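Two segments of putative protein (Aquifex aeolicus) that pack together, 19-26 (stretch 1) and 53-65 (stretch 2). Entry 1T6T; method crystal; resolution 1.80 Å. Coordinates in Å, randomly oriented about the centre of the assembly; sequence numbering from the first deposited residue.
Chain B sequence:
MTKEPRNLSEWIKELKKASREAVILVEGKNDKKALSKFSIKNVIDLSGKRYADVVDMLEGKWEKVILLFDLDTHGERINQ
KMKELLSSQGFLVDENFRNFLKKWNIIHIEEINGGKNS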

# COMPACT_ATOMS: atom_id res chain seq x y z
N SER B 19 -14.90 -4.45 -17.22
CA SER B 19 -15.25 -3.68 -16.03
C SER B 19 -16.75 -3.46 -15.85
O SER B 19 -17.18 -2.94 -14.82
N ARG B 20 -17.55 -3.83 -16.84
CA ARG B 20 -19.00 -3.70 -16.69
C ARG B 20 -19.55 -4.96 -16.04
O ARG B 20 -20.70 -4.98 -15.57
N GLU B 21 -18.74 -6.01 -16.00
CA GLU B 21 -19.14 -7.29 -15.43
C GLU B 21 -18.36 -7.66 -14.17
O GLU B 21 -18.75 -8.57 -13.43
N ALA B 22 -17.25 -6.98 -13.93
CA ALA B 22 -16.42 -7.26 -12.76
C ALA B 22 -15.76 -5.99 -12.24
O ALA B 22 -15.50 -5.06 -13.00
N VAL B 23 -15.48 -5.97 -10.94
CA VAL B 23 -14.84 -4.82 -10.32
C VAL B 23 -13.33 -4.98 -10.38
O VAL B 23 -12.80 -6.08 -10.23
N ILE B 24 -12.64 -3.88 -10.63
CA ILE B 24 -11.19 -3.88 -10.71
C ILE B 24 -10.63 -3.40 -9.37
O ILE B 24 -11.11 -2.41 -8.81
N LEU B 25 -9.62 -4.10 -8.88
CA LEU B 25 -8.98 -3.73 -7.62
C LEU B 25 -7.55 -3.28 -7.88
O LEU B 25 -6.78 -3.98 -8.54
N VAL B 26 -7.21 -2.10 -7.37
CA VAL B 26 -5.86 -1.56 -7.52
C VAL B 26 -5.40 -1.13 -6.14
O VAL B 26 -6.18 -1.09 -5.20
N ASP B 53 -12.92 -4.59 4.10
CA ASP B 53 -13.78 -3.52 3.60
C ASP B 53 -14.13 -3.79 2.14
O ASP B 53 -15.24 -3.51 1.70
N VAL B 54 -13.17 -4.32 1.39
CA VAL B 54 -13.40 -4.63 -0.02
C VAL B 54 -14.44 -5.74 -0.13
O VAL B 54 -15.34 -5.68 -0.97
N VAL B 55 -14.31 -6.75 0.72
CA VAL B 55 -15.26 -7.85 0.73
C VAL B 55 -16.67 -7.33 1.00
O VAL B 55 -17.62 -7.66 0.29
N ASP B 56 -16.80 -6.52 2.04
CA ASP B 56 -18.10 -5.97 2.41
C ASP B 56 -18.71 -5.10 1.32
O ASP B 56 -19.93 -5.09 1.14
N MSE B 57 -17.87 -4.37 0.59
CA MSE B 57 -18.32 -3.50 -0.49
C MSE B 57 -18.85 -4.29 -1.68
O MSE B 57 -19.77 -3.84 -2.37
N LEU B 58 -18.27 -5.46 -1.92
CA LEU B 58 -18.66 -6.29 -3.06
C LEU B 58 -19.75 -7.32 -2.79
O LEU B 58 -20.46 -7.73 -3.71
N GLU B 59 -19.89 -7.73 -1.54
CA GLU B 59 -20.87 -8.74 -1.16
C GLU B 59 -22.26 -8.48 -1.72
O GLU B 59 -22.84 -7.41 -1.52
N GLY B 60 -22.79 -9.47 -2.43
CA GLY B 60 -24.12 -9.35 -3.01
C GLY B 60 -24.26 -8.39 -4.17
O GLY B 60 -25.37 -8.18 -4.67
N LYS B 61 -23.16 -7.80 -4.61
CA LYS B 61 -23.21 -6.85 -5.71
C LYS B 61 -22.39 -7.32 -6.91
O LYS B 61 -22.83 -7.20 -8.06
N TRP B 62 -21.20 -7.84 -6.64
CA TRP B 62 -20.34 -8.33 -7.70
C TRP B 62 -19.85 -9.73 -7.36
O TRP B 62 -19.54 -10.02 -6.21
N GLU B 63 -19.78 -10.60 -8.37
CA GLU B 63 -19.32 -11.96 -8.15
C GLU B 63 -17.88 -12.14 -8.61
O GLU B 63 -17.19 -13.05 -8.18
N LYS B 64 -17.44 -11.26 -9.50
CA LYS B 64 -16.10 -11.35 -10.06
C LYS B 64 -15.26 -10.11 -9.79
O LYS B 64 -15.75 -8.98 -9.82
N VAL B 65 -13.97 -10.34 -9.53
CA VAL B 65 -13.04 -9.26 -9.26
C VAL B 65 -11.79 -9.38 -10.12
O VAL B 65 -11.17 -10.45 -10.19

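The two stretches meet as neighbouring parallel strands, with the helix of stretch 2 packed against the side chains of one face. V23 and V65 form the bridge, their CA atoms 4.9 Å apart. One backbone hydrogen bond links the stretches: V23 N donates to K64 O at 3.2 Å, with an angle of 155° at the hydrogen. Beside it, V65 CA lies 3.3 Å from V23 O, a CA-H...O contact. Together they fix the level at which the side chains meet.

V23 is the centre of the packing and gives up more area to the other stretch than any other residue. Its side chain lies on the same face of the sheet as that of V65. Chi1 is t (-179°). This rotamer places CG2 over the indole of W62, 3.3 Å from the centroid of the five-membered ring and 13° off its normal. The contact is a CH-pi interaction over one face of the ring. The closest ring atom is CG, 3.2 Å from V23 CG2. The same methyl also touches the helix, with V23 CG2 3.6 Å from L58 CD2.

W62 points toward stretch 1. Its chi1 is m (-59°) and chi2 is 87°. The ring covers V23 with a face and meets the chain before it with an edge. W62 CZ3 is 3.7 Å from R20 O and 3.7 Å from E21 C. The indole therefore packs on backbone here, while the R20 side chain points away from stretch 2.

L25 also points toward stretch 2, with chi1 m (-59°) and chi2 t (-171°). Its CG lies 3.2 Å from V65 CG1, a tight apolar contact. L25 CD1 reaches the helix and lies 3.9 Å from V54 CG1. V65 and V54 both have chi1 t (176° and 175°). L58 has chi1 m (-55°) and chi2 t (175°). V54 and L58 are one helical turn apart, and L58 N donates to V54 O at 3.1 Å. Both point toward stretch 1, so the helix offers one methyl contact to L25 and another to V23. I24, between V23 and L25 in the strand, points away and takes no part.

A22 is buried and points sideways. Its CB is 3.4 Å from K64 O and 3.7 Å from K64 CB. The K64 side chain starts extended, with chi1 and chi2 both t (-164° and -175°). It then bends at chi3, m (-55°), and chi4, p (70°). The bend leaves K64 NZ 4.1 Å from E21 O, near that carbonyl but not bonded to it.

The polar partner of E21 O is water 1, which donates to it at 2.7 Å. The same water accepts from E63 N at 2.9 Å and so bridges the two backbones. The E21 and E63 side chains point sideways and make no close contact across the stretches.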

# COMPACT_ATOMS: atom_id res chain seq x y z
CB SER B 19 -14.53 -2.33 -16.01
OG SER B 19 -15.09 -1.41 -16.93
CB ARG B 20 -19.69 -3.50 -18.04
CG ARG B 20 -19.64 -2.09 -18.61
CD ARG B 20 -18.36 -1.85 -19.39
NE ARG B 20 -18.51 -0.75 -20.34
CZ ARG B 20 -18.34 0.54 -20.03
NH1 ARG B 20 -18.02 0.90 -18.80
NH2 ARG B 20 -18.50 1.46 -20.98
CB GLU B 21 -18.96 -8.41 -16.46
CG GLU B 21 -19.58 -8.13 -17.82
CD GLU B 21 -21.09 -8.02 -17.76
OE1 GLU B 21 -21.74 -8.97 -17.28
OE2 GLU B 21 -21.62 -6.98 -18.21
CB ALA B 22 -15.35 -8.29 -13.12
CB VAL B 23 -15.25 -4.67 -8.83
CG1 VAL B 23 -14.58 -3.45 -8.23
CG2 VAL B 23 -16.75 -4.55 -8.71
CB ILE B 24 -10.70 -2.92 -11.82
CG1 ILE B 24 -11.17 -3.43 -13.18
CG2 ILE B 24 -9.18 -2.76 -11.75
CD1 ILE B 24 -11.02 -2.43 -14.31
CB LEU B 25 -8.96 -4.90 -6.64
CG LEU B 25 -10.28 -5.54 -6.21
CD1 LEU B 25 -10.02 -6.52 -5.07
CD2 LEU B 25 -11.26 -4.47 -5.76
CB VAL B 26 -5.80 -0.35 -8.50
CG1 VAL B 26 -6.23 -0.78 -9.90
CG2 VAL B 26 -6.66 0.80 -7.99
CB ASP B 53 -13.11 -2.14 3.71
CG ASP B 53 -12.98 -1.64 5.14
OD1 ASP B 53 -13.75 -2.09 6.01
OD2 ASP B 53 -12.12 -0.77 5.39
CB VAL B 54 -12.09 -5.09 -0.71
CG1 VAL B 54 -12.36 -5.52 -2.14
CG2 VAL B 54 -11.08 -3.95 -0.68
CB VAL B 55 -14.89 -8.88 1.82
CG1 VAL B 55 -15.96 -9.98 1.89
CG2 VAL B 55 -13.53 -9.49 1.52
CB ASP B 56 -18.00 -5.19 3.72
CG ASP B 56 -17.62 -6.07 4.90
OD1 ASP B 56 -17.87 -7.29 4.83
OD2 ASP B 56 -17.07 -5.54 5.89
CB MSE B 57 -17.17 -2.63 -0.99
CG MSE B 57 -16.73 -1.53 -0.04
SE MSE B 57 -15.09 -0.72 -0.68
CE MSE B 57 -15.81 0.40 -2.08
CB LEU B 58 -17.43 -7.02 -3.60
CG LEU B 58 -16.23 -6.14 -3.99
CD1 LEU B 58 -15.06 -7.04 -4.38
CD2 LEU B 58 -16.61 -5.22 -5.14
CB GLU B 59 -20.97 -8.84 0.36
CG GLU B 59 -21.72 -10.08 0.82
CD GLU B 59 -21.96 -10.10 2.31
OE1 GLU B 59 -21.14 -9.52 3.06
OE2 GLU B 59 -22.96 -10.71 2.73
CB LYS B 61 -22.71 -5.48 -5.26
CG LYS B 61 -23.57 -4.83 -4.19
CD LYS B 61 -23.06 -3.45 -3.85
CE LYS B 61 -23.96 -2.77 -2.83
NZ LYS B 61 -23.50 -1.38 -2.56
CB TRP B 62 -19.16 -7.38 -7.90
CG TRP B 62 -19.61 -5.99 -8.24
CD1 TRP B 62 -19.93 -4.99 -7.37
CD2 TRP B 62 -19.84 -5.46 -9.56
NE1 TRP B 62 -20.35 -3.87 -8.06
CE2 TRP B 62 -20.30 -4.14 -9.40
CE3 TRP B 62 -19.70 -5.99 -10.85
CZ2 TRP B 62 -20.62 -3.32 -10.50
CZ3 TRP B 62 -20.02 -5.18 -11.94
CH2 TRP B 62 -20.48 -3.86 -11.75
CB GLU B 63 -20.21 -12.94 -8.91
CG GLU B 63 -21.67 -12.90 -8.52
CD GLU B 63 -22.54 -13.73 -9.44
OE1 GLU B 63 -23.75 -13.86 -9.17
OE2 GLU B 63 -22.01 -14.26 -10.45
CB LYS B 64 -16.19 -11.59 -11.56
CG LYS B 64 -14.91 -12.09 -12.20
CD LYS B 64 -15.03 -12.20 -13.72
CE LYS B 64 -16.20 -13.06 -14.16
NZ LYS B 64 -17.53 -12.43 -13.88
CB VAL B 65 -12.61 -9.24 -7.78
CG1 VAL B 65 -11.58 -8.16 -7.56
CG2 VAL B 65 -13.82 -9.02 -6.89
O HOH W 1 -19.44 -9.87 -11.16